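Long-range contact in 4-hydroxythreonine-4-phosphate dehydrogenase (Legionella pneumophila subsp. pneumophila, PDB 6XMY), which probably catalyses the NAD-dependent oxidation of 4-phosphooxy-L-threonine in pyridoxine 5'-phosphate biosynthesis, using a divalent metal ion: residues Glu149-Ala163 with Lys185-Phe198. Residues are numbered along the deposited sequence; the frame is centred on the assembly and turned at random. Where two conformers were deposited one is given.
With SO4 (sulfate ion), chain J; EDO (1,2-ethanediol), chain G.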
ATOM      1  N   GLU A 149       9.724 -14.119   1.909  1.00 18.35           N
ATOM      2  CA  GLU A 149      10.823 -13.535   2.673  1.00 20.19           C
ATOM      3  C   GLU A 149      10.962 -12.039   2.408  1.00 18.49           C
ATOM      4  O   GLU A 149      11.120 -11.248   3.347  1.00 20.29           O
ATOM      5  CB  GLU A 149      12.134 -14.255   2.368  1.00 25.17           C
ATOM      6  CG  GLU A 149      13.352 -13.536   2.931  1.00 30.84           C
ATOM      7  CD  GLU A 149      14.618 -14.353   2.821  1.00 36.46           C
ATOM      8  OE1 GLU A 149      15.012 -14.965   3.835  1.00 42.44           O
ATOM      9  OE2 GLU A 149      15.212 -14.393   1.722  1.00 35.08           O
ATOM     10  N   THR A 150      10.911 -11.627   1.142  1.00 16.73           N
ATOM     11  CA  THR A 150      11.130 -10.232   0.770  1.00 16.11           C
ATOM     12  C   THR A 150       9.921  -9.710   0.011  1.00 14.57           C
ATOM     13  O   THR A 150       9.631 -10.167  -1.100  1.00 18.60           O
ATOM     14  CB  THR A 150      12.391 -10.069  -0.077  1.00 18.30           C
ATOM     15  OG1 THR A 150      13.505 -10.665   0.599  1.00 19.02           O
ATOM     16  CG2 THR A 150      12.675  -8.580  -0.313  1.00 20.36           C
ATOM     17  N   VAL A 151       9.220  -8.754   0.611  1.00 11.68           N
ATOM     18  CA  VAL A 151       8.253  -7.938  -0.097  1.00 11.79           C
ATOM     19  C   VAL A 151       8.767  -6.506  -0.064  1.00 11.20           C
ATOM     20  O   VAL A 151       9.650  -6.153   0.722  1.00 14.36           O
ATOM     21  CB  VAL A 151       6.848  -8.027   0.517  1.00 14.76           C
ATOM     22  CG1 VAL A 151       6.358  -9.467   0.522  1.00 16.66           C
ATOM     23  CG2 VAL A 151       6.866  -7.445   1.912  1.00 16.34           C
ATOM     24  N   VAL A 152       8.221  -5.679  -0.944  1.00 10.35           N
ATOM     25  CA  VAL A 152       8.685  -4.305  -1.079  1.00 10.84           C
ATOM     26  C   VAL A 152       7.477  -3.383  -1.066  1.00  9.37           C
ATOM     27  O   VAL A 152       6.521  -3.586  -1.825  1.00 11.81           O
ATOM     28  CB  VAL A 152       9.500  -4.088  -2.368  1.00 11.61           C
ATOM     29  CG1 VAL A 152       9.920  -2.616  -2.470  1.00 12.07           C
ATOM     30  CG2 VAL A 152      10.707  -5.011  -2.412  1.00 13.98           C
ATOM     31  N   MET A 153       7.523  -2.377  -0.207  1.00  8.99           N
ATOM     32  CA  MET A 153       6.539  -1.303  -0.218  0.57  8.54           C
ATOM     33  C   MET A 153       6.991  -0.247  -1.216  1.00  8.21           C
ATOM     34  O   MET A 153       8.099   0.296  -1.104  1.00 10.79           O
ATOM     35  CB  MET A 153       6.405  -0.668   1.163  0.57  9.50           C
ATOM     36  CG  MET A 153       5.585   0.621   1.152  0.57 10.46           C
ATOM     37  SD  MET A 153       5.532   1.489   2.734  0.57 13.12           S
ATOM     38  CE  MET A 153       4.881   0.200   3.795  0.57 14.75           C
ATOM     39  N   MET A 154       6.142   0.042  -2.191  1.00  8.28           N
ATOM     40  CA  MET A 154       6.444   1.058  -3.189  1.00  9.29           C
ATOM     41  C   MET A 154       5.259   1.998  -3.283  1.00  9.14           C
ATOM     42  O   MET A 154       4.132   1.556  -3.512  1.00 11.26           O
ATOM     43  CB  MET A 154       6.754   0.447  -4.560  1.00 10.19           C
ATOM     44  CG  MET A 154       7.144   1.491  -5.593  1.00 12.02           C
ATOM     45  SD  MET A 154       7.503   0.795  -7.211  1.00 13.35           S
ATOM     46  CE  MET A 154       5.859   0.451  -7.820  1.00 14.35           C
ATOM     47  N   LEU A 155       5.495   3.280  -3.076  1.00  9.16           N
ATOM     48  CA  LEU A 155       4.477   4.280  -3.365  0.84  9.30           C
ATOM     49  C   LEU A 155       4.673   4.800  -4.783  1.00 11.18           C
ATOM     50  O   LEU A 155       5.808   4.976  -5.250  1.00 11.64           O
ATOM     51  CB  LEU A 155       4.492   5.415  -2.333  0.84  9.57           C
ATOM     52  CG  LEU A 155       3.607   5.146  -1.097  0.84 12.99           C
ATOM     53  CD1 LEU A 155       4.161   4.010  -0.232  0.84 12.36           C
ATOM     54  CD2 LEU A 155       3.400   6.406  -0.263  0.84 19.49           C
ATOM     55  N   ALA A 156       3.563   5.027  -5.474  1.00 10.04           N
ATOM     56  CA  ALA A 156       3.608   5.344  -6.892  1.00 11.58           C
ATOM     57  C   ALA A 156       2.615   6.444  -7.212  1.00 12.84           C
ATOM     58  O   ALA A 156       1.456   6.387  -6.790  1.00 12.97           O
ATOM     59  CB  ALA A 156       3.285   4.100  -7.730  1.00 12.46           C
ATOM     60  N   CYS A 157       3.080   7.437  -7.958  1.00 13.83           N
ATOM     61  CA  CYS A 157       2.237   8.477  -8.525  1.00 14.01           C
ATOM     62  C   CYS A 157       2.846   8.862  -9.867  1.00 14.93           C
ATOM     63  O   CYS A 157       3.892   8.341 -10.259  1.00 16.67           O
ATOM     64  CB  CYS A 157       2.120   9.673  -7.575  1.00 12.67           C
ATOM     65  SG  CYS A 157       3.717  10.442  -7.151  1.00 15.74           S
ATOM     66  N   SER A 158       2.189   9.780 -10.581  1.00 17.72           N
ATOM     67  CA  SER A 158       2.707  10.170 -11.889  1.00 17.31           C
ATOM     68  C   SER A 158       4.089  10.815 -11.787  1.00 18.99           C
ATOM     69  O   SER A 158       4.886  10.717 -12.728  1.00 22.76           O
ATOM     70  CB  SER A 158       1.728  11.098 -12.606  1.00 21.19           C
ATOM     71  OG  SER A 158       1.720  12.373 -12.001  1.00 23.58           O
ATOM     72  N   GLN A 159       4.399  11.461 -10.656  1.00 18.10           N
ATOM     73  CA  GLN A 159       5.676  12.157 -10.526  1.00 19.31           C
ATOM     74  C   GLN A 159       6.825  11.184 -10.301  1.00 18.58           C
ATOM     75  O   GLN A 159       7.940  11.406 -10.795  1.00 17.76           O
ATOM     76  CB  GLN A 159       5.620  13.165  -9.375  1.00 18.81           C
ATOM     77  CG  GLN A 159       4.709  14.364  -9.599  1.00 21.59           C
ATOM     78  CD  GLN A 159       3.262  14.114  -9.190  1.00 22.77           C
ATOM     79  OE1 GLN A 159       2.872  12.983  -8.887  1.00 24.84           O
ATOM     80  NE2 GLN A 159       2.462  15.175  -9.178  1.00 23.86           N
ATOM     81  N   MET A 160       6.582  10.111  -9.553  1.00 15.47           N
ATOM     82  CA  MET A 160       7.694   9.272  -9.128  1.00 13.91           C
ATOM     83  C   MET A 160       7.169   7.987  -8.510  1.00 10.89           C
ATOM     84  O   MET A 160       6.008   7.888  -8.101  1.00 13.15           O
ATOM     85  CB  MET A 160       8.577  10.003  -8.108  1.00 15.04           C
ATOM     86  CG  MET A 160       7.835  10.365  -6.825  1.00 14.54           C
ATOM     87  SD  MET A 160       8.822  11.303  -5.649  1.00 14.51           S
ATOM     88  CE  MET A 160       8.993  12.870  -6.523  1.00 15.21           C
ATOM     89  N   LYS A 161       8.055   7.008  -8.442  1.00 11.46           N
ATOM     90  CA  LYS A 161       7.858   5.802  -7.657  1.00 10.07           C
ATOM     91  C   LYS A 161       8.965   5.764  -6.617  1.00 10.20           C
ATOM     92  O   LYS A 161      10.127   6.033  -6.936  1.00 11.93           O
ATOM     93  CB  LYS A 161       7.951   4.558  -8.550  1.00 11.61           C
ATOM     94  CG  LYS A 161       6.836   4.439  -9.585  1.00 12.70           C
ATOM     95  CD  LYS A 161       7.019   3.177 -10.405  1.00 13.27           C
ATOM     96  CE  LYS A 161       5.864   2.951 -11.374  1.00 15.96           C
ATOM     97  NZ  LYS A 161       5.717   4.062 -12.363  1.00 17.22           N
ATOM     98  N   VAL A 162       8.609   5.448  -5.372  1.00 10.24           N
ATOM     99  CA  VAL A 162       9.575   5.359  -4.279  1.00 10.05           C
ATOM    100  C   VAL A 162       9.376   4.026  -3.577  1.00  8.39           C
ATOM    101  O   VAL A 162       8.318   3.786  -2.982  1.00 10.19           O
ATOM    102  CB  VAL A 162       9.452   6.518  -3.280  1.00 10.48           C
ATOM    103  CG1 VAL A 162      10.418   6.297  -2.124  1.00 12.37           C
ATOM    104  CG2 VAL A 162       9.740   7.847  -3.969  1.00 13.95           C
ATOM    105  N   ALA A 163      10.383   3.163  -3.649  1.00  8.58           N
ATOM    106  CA  ALA A 163      10.397   1.907  -2.918  1.00  9.15           C
ATOM    107  C   ALA A 163      11.285   2.063  -1.695  1.00  8.87           C
ATOM    108  O   ALA A 163      12.277   2.796  -1.721  1.00  9.86           O
ATOM    109  CB  ALA A 163      10.942   0.781  -3.799  1.00  9.26           C
ATOM    110  N   LYS A 185      17.962  -7.946  -2.339  1.00 11.38           N
ATOM    111  CA  LYS A 185      16.684  -8.633  -2.484  1.00 11.26           C
ATOM    112  C   LYS A 185      15.560  -7.648  -2.758  1.00 10.53           C
ATOM    113  O   LYS A 185      14.670  -7.920  -3.574  1.00 13.08           O
ATOM    114  CB  LYS A 185      16.403  -9.452  -1.229  1.00 13.91           C
ATOM    115  CG  LYS A 185      17.293 -10.677  -1.134  1.00 16.57           C
ATOM    116  CD  LYS A 185      17.152 -11.369   0.205  1.00 22.44           C
ATOM    117  CE  LYS A 185      18.019 -12.616   0.264  1.00 26.04           C
ATOM    118  NZ  LYS A 185      17.923 -13.289   1.587  1.00 29.61           N
ATOM    119  N   VAL A 186      15.586  -6.497  -2.080  1.00 10.12           N
ATOM    120  CA  VAL A 186      14.584  -5.463  -2.321  1.00 10.16           C
ATOM    121  C   VAL A 186      14.658  -4.974  -3.760  1.00 11.21           C
ATOM    122  O   VAL A 186      13.636  -4.862  -4.453  1.00 11.26           O
ATOM    123  CB  VAL A 186      14.763  -4.307  -1.321  1.00  8.95           C
ATOM    124  CG1 VAL A 186      14.033  -3.060  -1.806  1.00 10.84           C
ATOM    125  CG2 VAL A 186      14.270  -4.734   0.049  1.00 11.06           C
ATOM    126  N   ILE A 187      15.868  -4.645  -4.220  1.00 10.58           N
ATOM    127  CA  ILE A 187      15.996  -4.089  -5.561  1.00 10.87           C
ATOM    128  C   ILE A 187      15.763  -5.151  -6.642  1.00 11.63           C
ATOM    129  O   ILE A 187      15.212  -4.842  -7.707  1.00 12.03           O
ATOM    130  CB  ILE A 187      17.304  -3.286  -5.713  1.00  9.03           C
ATOM    131  CG1 ILE A 187      17.272  -2.101  -4.738  1.00  9.52           C
ATOM    132  CG2 ILE A 187      17.467  -2.787  -7.148  1.00 13.34           C
ATOM    133  CD1 ILE A 187      18.508  -1.207  -4.780  1.00 10.16           C
ATOM    134  N   GLN A 188      16.117  -6.416  -6.381  1.00 10.89           N
ATOM    135  CA  GLN A 188      15.745  -7.480  -7.317  1.00 11.79           C
ATOM    136  C   GLN A 188      14.229  -7.543  -7.484  1.00 12.52           C
ATOM    137  O   GLN A 188      13.717  -7.621  -8.608  1.00 13.29           O
ATOM    138  CB  GLN A 188      16.268  -8.833  -6.825  1.00 12.53           C
ATOM    139  CG  GLN A 188      17.748  -9.095  -7.079  1.00 13.17           C
ATOM    140  CD  GLN A 188      18.243 -10.349  -6.373  1.00 15.68           C
ATOM    141  OE1 GLN A 188      17.575 -10.890  -5.487  1.00 18.46           O
ATOM    142  NE2 GLN A 188      19.419 -10.817  -6.761  1.00 16.09           N
ATOM    143  N   GLN A 189      13.492  -7.474  -6.375  1.00 13.17           N
ATOM    144  CA  GLN A 189      12.038  -7.508  -6.466  1.00 11.66           C
ATOM    145  C   GLN A 189      11.503  -6.276  -7.183  1.00 10.89           C
ATOM    146  O   GLN A 189      10.617  -6.386  -8.040  1.00 13.30           O
ATOM    147  CB  GLN A 189      11.421  -7.632  -5.075  1.00 11.19           C
ATOM    148  CG  GLN A 189       9.903  -7.673  -5.107  1.00 16.30           C
ATOM    149  CD  GLN A 189       9.368  -8.860  -5.880  1.00 14.75           C
ATOM    150  OE1 GLN A 189       9.630 -10.005  -5.522  1.00 15.99           O
ATOM    151  NE2 GLN A 189       8.629  -8.590  -6.952  1.00 17.07           N
ATOM    152  N   LEU A 190      12.026  -5.096  -6.840  1.00 12.55           N
ATOM    153  CA  LEU A 190      11.606  -3.869  -7.509  1.00 12.51           C
ATOM    154  C   LEU A 190      11.840  -3.961  -9.014  1.00 13.42           C
ATOM    155  O   LEU A 190      10.953  -3.645  -9.816  1.00 13.50           O
ATOM    156  CB  LEU A 190      12.372  -2.678  -6.922  1.00 12.74           C
ATOM    157  CG  LEU A 190      12.126  -1.345  -7.629  1.00 11.55           C
ATOM    158  CD1 LEU A 190      10.659  -0.953  -7.569  1.00 12.07           C
ATOM    159  CD2 LEU A 190      13.009  -0.246  -7.032  1.00 12.83           C
ATOM    160  N   HIS A 191      13.039  -4.391  -9.415  1.00 12.22           N
ATOM    161  CA  HIS A 191      13.357  -4.506 -10.834  1.00 12.94           C
ATOM    162  C   HIS A 191      12.401  -5.470 -11.527  1.00 15.63           C
ATOM    163  O   HIS A 191      11.862  -5.170 -12.602  1.00 15.67           O
ATOM    164  CB  HIS A 191      14.810  -4.967 -10.979  1.00 14.35           C
ATOM    165  CG  HIS A 191      15.210  -5.301 -12.380  1.00 17.78           C
ATOM    166  ND1 HIS A 191      15.007  -6.546 -12.929  1.00 20.53           N
ATOM    167  CD2 HIS A 191      15.828  -4.565 -13.336  1.00 19.14           C
ATOM    168  CE1 HIS A 191      15.465  -6.562 -14.168  1.00 22.61           C
ATOM    169  NE2 HIS A 191      15.962  -5.370 -14.442  1.00 21.52           N
ATOM    170  N   HIS A 192      12.164  -6.624 -10.906  1.00 14.38           N
ATOM    171  CA  HIS A 192      11.280  -7.622 -11.503  1.00 15.40           C
ATOM    172  C   HIS A 192       9.876  -7.071 -11.692  1.00 15.11           C
ATOM    173  O   HIS A 192       9.258  -7.268 -12.745  1.00 17.89           O
ATOM    174  CB  HIS A 192      11.239  -8.869 -10.627  1.00 18.28           C
ATOM    175  CG  HIS A 192      10.324  -9.933 -11.148  1.00 20.39           C
ATOM    176  ND1 HIS A 192      10.694 -10.808 -12.144  1.00 24.41           N
ATOM    177  CD2 HIS A 192       9.048 -10.246 -10.824  1.00 21.22           C
ATOM    178  CE1 HIS A 192       9.689 -11.628 -12.400  1.00 24.29           C
ATOM    179  NE2 HIS A 192       8.678 -11.306 -11.616  1.00 24.59           N
ATOM    180  N   SER A 193       9.355  -6.378 -10.680  1.00 14.73           N
ATOM    181  CA  SER A 193       8.000  -5.852 -10.771  1.00 15.97           C
ATOM    182  C   SER A 193       7.893  -4.748 -11.812  1.00 15.15           C
ATOM    183  O   SER A 193       6.912  -4.694 -12.559  1.00 18.29           O
ATOM    184  CB  SER A 193       7.540  -5.349  -9.406  1.00 16.52           C
ATOM    185  OG  SER A 193       7.396  -6.432  -8.501  1.00 18.20           O
ATOM    186  N   LEU A 194       8.873  -3.840 -11.860  1.00 15.14           N
ATOM    187  CA  LEU A 194       8.827  -2.784 -12.865  1.00 16.65           C
ATOM    188  C   LEU A 194       8.824  -3.370 -14.269  1.00 18.24           C
ATOM    189  O   LEU A 194       8.093  -2.900 -15.146  1.00 19.99           O
ATOM    190  CB  LEU A 194      10.005  -1.829 -12.685  1.00 15.75           C
ATOM    191  CG  LEU A 194      10.013  -0.970 -11.416  1.00 14.46           C
ATOM    192  CD1 LEU A 194      11.326  -0.196 -11.292  1.00 14.65           C
ATOM    193  CD2 LEU A 194       8.813  -0.024 -11.410  1.00 16.55           C
ATOM    194  N   LYS A 195       9.624  -4.411 -14.493  1.00 17.99           N
ATOM    195  CA  LYS A 195       9.737  -4.998 -15.825  1.00 19.66           C
ATOM    196  C   LYS A 195       8.501  -5.811 -16.175  1.00 21.07           C
ATOM    197  O   LYS A 195       7.945  -5.676 -17.271  1.00 25.42           O
ATOM    198  CB  LYS A 195      10.990  -5.867 -15.881  1.00 23.30           C
ATOM    199  CG  LYS A 195      11.255  -6.546 -17.218  1.00 26.56           C
ATOM    200  CD  LYS A 195      12.616  -7.216 -17.184  1.00 30.64           C
ATOM    201  CE  LYS A 195      12.987  -7.833 -18.512  1.00 35.15           C
ATOM    202  NZ  LYS A 195      14.350  -8.421 -18.427  1.00 38.69           N
ATOM    203  N   HIS A 196       8.064  -6.669 -15.260  1.00 22.61           N
ATOM    204  CA  HIS A 196       7.036  -7.650 -15.575  1.00 25.32           C
ATOM    205  C   HIS A 196       5.626  -7.138 -15.340  1.00 24.82           C
ATOM    206  O   HIS A 196       4.693  -7.587 -16.017  1.00 26.26           O
ATOM    207  CB  HIS A 196       7.289  -8.929 -14.777  1.00 28.00           C
ATOM    208  CG  HIS A 196       8.464  -9.713 -15.273  1.00 32.15           C
ATOM    209  ND1 HIS A 196       8.342 -10.715 -16.211  1.00 35.58           N
ATOM    210  CD2 HIS A 196       9.785  -9.624 -14.988  1.00 34.26           C
ATOM    211  CE1 HIS A 196       9.534 -11.221 -16.470  1.00 35.75           C
ATOM    212  NE2 HIS A 196      10.427 -10.577 -15.744  1.00 34.26           N
ATOM    213  N   ASP A 197       5.443  -6.208 -14.404  1.00 24.11           N
ATOM    214  CA  ASP A 197       4.113  -5.723 -14.067  1.00 21.02           C
ATOM    215  C   ASP A 197       3.861  -4.270 -14.443  1.00 20.71           C
ATOM    216  O   ASP A 197       2.696  -3.873 -14.541  1.00 21.54           O
ATOM    217  CB  ASP A 197       3.825  -5.934 -12.574  1.00 22.71           C
ATOM    218  CG  ASP A 197       3.820  -7.405 -12.196  1.00 27.80           C
ATOM    219  OD1 ASP A 197       3.345  -8.227 -13.016  1.00 31.61           O
ATOM    220  OD2 ASP A 197       4.305  -7.740 -11.096  1.00 29.73           O
ATOM    221  N   PHE A 198       4.908  -3.478 -14.666  1.00 21.58           N
ATOM    222  CA  PHE A 198       4.752  -2.106 -15.124  1.00 21.56           C
ATOM    223  C   PHE A 198       5.239  -1.890 -16.552  1.00 23.34           C
ATOM    224  O   PHE A 198       5.188  -0.757 -17.043  1.00 23.66           O
ATOM    225  CB  PHE A 198       5.455  -1.139 -14.165  1.00 21.27           C
ATOM    226  CG  PHE A 198       4.794  -1.023 -12.816  1.00 21.52           C
ATOM    227  CD1 PHE A 198       5.060  -1.946 -11.812  1.00 19.82           C
ATOM    228  CD2 PHE A 198       3.925   0.020 -12.544  1.00 22.93           C
ATOM    229  CE1 PHE A 198       4.466  -1.834 -10.563  1.00 21.99           C
ATOM    230  CE2 PHE A 198       3.323   0.140 -11.299  1.00 23.34           C
ATOM    231  CZ  PHE A 198       3.598  -0.788 -10.306  1.00 22.12           C
TER
HETATM  232  S   SO4 J 409      13.621 -10.305 -14.390  1.00 82.11           S
HETATM  233  O1  SO4 J 409      13.129 -11.061 -13.242  1.00 81.97           O
HETATM  234  O2  SO4 J 409      13.081  -8.951 -14.344  1.00 81.85           O
HETATM  235  O3  SO4 J 409      13.196 -10.955 -15.627  1.00 81.67           O
HETATM  236  O4  SO4 J 409      15.080 -10.252 -14.344  1.00 83.44           O
HETATM  237  C1  EDO G 406       3.005  -5.473  -8.941  1.00 26.63           C
HETATM  238  O1  EDO G 406       4.172  -6.287  -9.124  1.00 26.28           O
HETATM  239  C2  EDO G 406       1.728  -6.300  -9.066  1.00 26.17           C
HETATM  240  O2  EDO G 406       1.591  -7.223  -7.975  1.00 25.59           O
HETATM  241  O   HOH W   1      10.966 -10.867  -3.440  1.00 23.67           O
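Met154 runs straight out from its strand, with CG trans to the backbone N (chi1 -177°) and chi2 extended as well, which brings SD to Leu190; the bend at chi3 (76°) then carries CE to the ring of Phe198. SD lies 3.6 Å from Leu190 CD1, the two side chains crossing almost perpendicularly, while CE reaches Phe198 CZ at 3.6 Å. The side chains of Lys161 and Phe198 slide past each other in opposite directions: Lys161 CE is 3.7 Å from Phe198 CD2 and Lys161 CD packs on Leu194 CD2, so the aliphatic part of the lysine extends the apolar layer toward the hairpin turn. Ala163 CB rests against the methyls of Leu190. Farther along, Val152 CG2 packs on the first turn of the 185-198 segment, against Val186 O and Gln189 CB. Beyond it the contact becomes polar. Lys185 stretches out fully extended across Thr150, and its NZ donates to Glu149 OE2 at 2.9 Å in a salt bridge that meets the carboxylate from above its plane, 52° out. One water joins the edges, donating to Thr150 O and to Gln189 OE1 (2.6 Å). The other end of that amide is also held: Gln189 NE2 gives a hydrogen bond to Ser193 OG, 2.9 Å away and in the amide plane, and the two bonds together hold the amide's rotation. Helix 180-197 thus packs on one face of the 152-156/161-164 hairpin, while Leu155 and Val162 turn to helix 268-279 on the other face. The chemistry is therefore graded: a buried apolar middle of Val152, Met154, Ala163, Leu190 and Leu194 lies between the partly exposed Phe198-Lys161 pair and the Glu149-Lys185 ion pair, which solvent probably screens at exposed Glu149.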